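Local atomic coordinates of protein argonaute (Methanocaldococcus jannaschii, PDB entry 5G5S), a protein that cuts single-stranded DNA at sites chosen by a short DNA guide and may defend the archaeon against invading genetic elements. Residues L332-W335 with N340-I343; N380-N385 with N476-Q481. One frame throughout, in Å; residues are numbered along the deposited sequence.

Overall arrangement
Two modes of packing, a loop closed over an aromatic ring and a pair of helices joined through their side chains, lie next to each other at the Mid-domain end of this Argonaute, their centres about 12 Å apart. Contact 2 lies inside the Mid domain, which holds the phosphorylated 5'-end of the guide; contact 1 folds up the loop leading into that domain. They touch directly: Asn476 OD1 accepts a probable hydrogen bond from Phe333 N at 2.7 Å, and Phe333 CD2 rests 3.7 Å from Leu479 CB. Contact 1 is remote from the annotated sites, whereas the 476-481 segment of contact 2 carries the guide-contacting Gln481.

Contact 1: residues L332-W335 with N340-I343; sequences LFTW and NAKI
Trp335 meets the segment 340-343 with its indole, whose five-membered ring lies beneath the backbone of Ile343. The CA of Ile343 stands 4.0 Å from the centroid of that ring and 27° off its normal, a CH-pi contact over the face. CG2 of Ile343 lies over the centre of the indole on this same side, while the CA of Phe333 approaches the opposite face toward the rim. The carbonyl O of Lys342 comes obliquely to Trp335 CD1, at 3.4 Å.

Nearer the main chain, Trp335 CB packs against Ile343 CG1 at 3.9 Å, and the methyl of Ala341 closes on the Thr334 backbone, with its CB 3.8 Å from Thr334 C. The indole reaches this place because chi1 of Trp335 is 51°, which sets CG between its own N and carbonyl carbon and turns the ring back along its own segment. There NE1 makes a weak, bent bond to Leu332 O (2.7 Å, 128° at the hydrogen), while Thr334 OG1 bonds to Thr331 O.

Farther out, Ile389 of helix 372-390 touches both Trp335 and Ile343, and Tyr490 also packs on Trp335. The chemistry is that of a loop turning back on itself: apolar and CH-pi contacts join its two arms, and the indole N-H is spent, weakly, on the arm that bears it.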
# COMPACT_ATOMS: atom_id res chain seq x y z
N LEU A 332 -3.05 14.65 22.24
CA LEU A 332 -4.12 15.44 21.63
C LEU A 332 -5.41 15.49 22.48
O LEU A 332 -6.05 16.54 22.56
CB LEU A 332 -4.41 14.95 20.21
CG LEU A 332 -5.06 15.94 19.23
CD1 LEU A 332 -4.14 17.10 18.93
CD2 LEU A 332 -5.38 15.26 17.93
N PHE A 333 -5.76 14.35 23.10
CA PHE A 333 -6.96 14.20 23.93
C PHE A 333 -6.64 13.75 25.35
O PHE A 333 -7.44 13.06 25.98
CB PHE A 333 -7.99 13.26 23.26
CG PHE A 333 -8.48 13.73 21.91
CD1 PHE A 333 -9.57 14.58 21.81
CD2 PHE A 333 -7.86 13.29 20.74
CE1 PHE A 333 -10.03 15.00 20.55
CE2 PHE A 333 -8.32 13.71 19.49
CZ PHE A 333 -9.40 14.56 19.41
N THR A 334 -5.48 14.16 25.88
CA THR A 334 -5.08 13.83 27.25
C THR A 334 -5.95 14.59 28.28
O THR A 334 -6.14 14.10 29.40
CB THR A 334 -3.57 13.97 27.44
OG1 THR A 334 -3.10 15.06 26.64
CG2 THR A 334 -2.82 12.70 27.06
N TRP A 335 -6.54 15.72 27.84
CA TRP A 335 -7.46 16.58 28.59
C TRP A 335 -8.83 15.91 28.87
O TRP A 335 -9.63 16.45 29.64
CB TRP A 335 -7.63 17.95 27.90
CG TRP A 335 -7.97 17.87 26.44
CD1 TRP A 335 -7.09 17.89 25.40
CD2 TRP A 335 -9.28 17.75 25.87
NE1 TRP A 335 -7.78 17.79 24.20
CE2 TRP A 335 -9.12 17.70 24.47
CE3 TRP A 335 -10.58 17.67 26.41
CZ2 TRP A 335 -10.21 17.59 23.59
CZ3 TRP A 335 -11.65 17.55 25.54
CH2 TRP A 335 -11.47 17.51 24.15
N ASN A 340 -5.57 18.98 34.24
CA ASN A 340 -4.47 19.93 34.13
C ASN A 340 -3.80 19.90 32.75
O ASN A 340 -3.02 20.81 32.43
CB ASN A 340 -3.45 19.71 35.24
CG ASN A 340 -4.04 19.91 36.62
OD1 ASN A 340 -4.32 21.03 37.04
ND2 ASN A 340 -4.27 18.82 37.32
N ALA A 341 -4.11 18.87 31.93
CA ALA A 341 -3.58 18.70 30.58
C ALA A 341 -4.11 19.80 29.66
O ALA A 341 -5.29 20.17 29.76
CB ALA A 341 -3.97 17.34 30.02
N LYS A 342 -3.23 20.35 28.79
CA LYS A 342 -3.56 21.42 27.86
C LYS A 342 -4.64 20.99 26.86
O LYS A 342 -4.50 19.93 26.23
CB LYS A 342 -2.29 21.94 27.15
CG LYS A 342 -2.53 23.22 26.33
CD LYS A 342 -1.24 23.76 25.72
CE LYS A 342 -1.51 24.77 24.63
NZ LYS A 342 -1.90 26.10 25.16
N ILE A 343 -5.72 21.79 26.74
CA ILE A 343 -6.83 21.55 25.80
C ILE A 343 -6.43 22.03 24.40
O ILE A 343 -6.05 23.19 24.23
CB ILE A 343 -8.17 22.21 26.26
CG1 ILE A 343 -8.58 21.74 27.68
CG2 ILE A 343 -9.31 21.98 25.23
CD1 ILE A 343 -9.59 22.60 28.36

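Contact 2: residues N380-N385 with N476-Q481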
# COMPACT_ATOMS: atom_id res chain seq x y z
N ASN A 380 -19.32 6.56 28.42
CA ASN A 380 -19.84 7.76 29.07
C ASN A 380 -18.73 8.73 29.51
O ASN A 380 -18.75 9.89 29.09
CB ASN A 380 -20.78 7.42 30.23
CG ASN A 380 -22.09 6.77 29.81
OD1 ASN A 380 -22.57 6.93 28.68
ND2 ASN A 380 -22.70 6.04 30.72
N LYS A 381 -17.74 8.24 30.31
CA LYS A 381 -16.60 9.04 30.79
C LYS A 381 -15.80 9.66 29.65
O LYS A 381 -15.24 10.74 29.83
CB LYS A 381 -15.69 8.22 31.70
N MET A 382 -15.74 9.00 28.48
CA MET A 382 -15.03 9.53 27.32
C MET A 382 -15.85 10.61 26.60
O MET A 382 -15.33 11.69 26.33
CB MET A 382 -14.63 8.40 26.35
CG MET A 382 -14.16 8.93 24.99
SD MET A 382 -13.95 7.69 23.71
CE MET A 382 -15.62 7.19 23.45
N PHE A 383 -17.12 10.30 26.26
CA PHE A 383 -17.99 11.22 25.54
C PHE A 383 -18.46 12.43 26.36
O PHE A 383 -18.56 13.51 25.79
CB PHE A 383 -19.17 10.50 24.87
CG PHE A 383 -18.85 9.72 23.61
CD1 PHE A 383 -18.27 10.36 22.51
CD2 PHE A 383 -19.22 8.39 23.48
CE1 PHE A 383 -18.01 9.65 21.33
CE2 PHE A 383 -18.97 7.69 22.29
CZ PHE A 383 -18.37 8.32 21.22
N ARG A 384 -18.75 12.27 27.67
CA ARG A 384 -19.20 13.40 28.50
C ARG A 384 -18.12 14.47 28.66
O ARG A 384 -18.44 15.66 28.71
CB ARG A 384 -19.75 12.94 29.86
N ASN A 385 -16.83 14.05 28.72
CA ASN A 385 -15.67 14.93 28.82
C ASN A 385 -15.39 15.57 27.47
O ASN A 385 -14.91 16.71 27.41
CB ASN A 385 -14.44 14.18 29.35
CG ASN A 385 -14.41 14.05 30.85
OD1 ASN A 385 -13.93 14.93 31.57
ND2 ASN A 385 -14.90 12.94 31.37
N ASN A 476 -7.37 8.30 23.44
CA ASN A 476 -6.73 9.33 22.64
C ASN A 476 -6.66 8.87 21.16
O ASN A 476 -7.08 9.62 20.28
CB ASN A 476 -5.33 9.64 23.21
CG ASN A 476 -4.54 10.66 22.42
OD1 ASN A 476 -4.77 11.87 22.51
ND2 ASN A 476 -3.56 10.19 21.66
N ASN A 477 -6.21 7.61 20.92
CA ASN A 477 -6.11 7.04 19.57
C ASN A 477 -7.46 6.82 18.91
O ASN A 477 -7.58 6.96 17.70
CB ASN A 477 -5.30 5.75 19.57
CG ASN A 477 -3.82 5.96 19.79
OD1 ASN A 477 -3.29 7.06 19.64
ND2 ASN A 477 -3.13 4.90 20.15
N LEU A 478 -8.48 6.48 19.70
CA LEU A 478 -9.84 6.27 19.22
C LEU A 478 -10.41 7.60 18.76
O LEU A 478 -11.01 7.65 17.69
CB LEU A 478 -10.72 5.63 20.31
CG LEU A 478 -12.22 5.49 20.00
CD1 LEU A 478 -12.46 4.55 18.82
CD2 LEU A 478 -13.01 5.05 21.23
N LEU A 479 -10.23 8.66 19.56
CA LEU A 479 -10.70 10.00 19.22
C LEU A 479 -10.00 10.58 18.00
O LEU A 479 -10.68 11.18 17.17
CB LEU A 479 -10.68 10.96 20.43
CG LEU A 479 -11.72 10.66 21.52
CD1 LEU A 479 -11.48 11.49 22.76
CD2 LEU A 479 -13.16 10.86 21.01
N ILE A 480 -8.67 10.31 17.83
CA ILE A 480 -7.89 10.73 16.66
C ILE A 480 -8.52 10.14 15.39
O ILE A 480 -8.75 10.86 14.42
CB ILE A 480 -6.38 10.34 16.78
CG1 ILE A 480 -5.66 11.22 17.83
CG2 ILE A 480 -5.68 10.43 15.41
CD1 ILE A 480 -4.38 10.66 18.37
N GLN A 481 -8.82 8.83 15.44
CA GLN A 481 -9.41 8.11 14.32
C GLN A 481 -10.84 8.56 14.00
O GLN A 481 -11.16 8.68 12.82
CB GLN A 481 -9.28 6.59 14.48
CG GLN A 481 -9.49 5.86 13.16
CD GLN A 481 -8.73 4.58 13.04
OE1 GLN A 481 -7.59 4.44 13.49
NE2 GLN A 481 -9.32 3.64 12.33
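Met382 and Leu478 both extend from their helices with CG anti to the backbone N (chi1 168° and 174°), and this carries their ends into the space between the helices. The methionine stays extended through chi2 as well, which brings its sulfur to the CD2 branch of Leu478, SD to CD2 being 3.7 Å. The bend at chi3, 67°, then sets the methyl CE, which lies 4.0 Å from the same CD2 of Leu478. The two side chains cross at about a right angle. Leu479 joins from its own CD2, 4.2 Å from Met382 SD.

The folded methyl has a second neighbour, for Met382 CE sits 3.5 Å above the ring plane of Phe383, toward the rim. Leu431 of strand 428-434 touches Met382, Phe383 and Leu478, and Trp466 packs on both Met382 and Leu478.

Between 380-385 and 476-481 the nearest CA atoms, Met382 CA and Leu479 CA, are 9.2 Å apart, and the two segments meet through side chains. The contact is apolar, a thioether set among leucine methyls within the Mid domain, and it lies on the helix that also carries Gln481, a residue that interacts with the guide DNA.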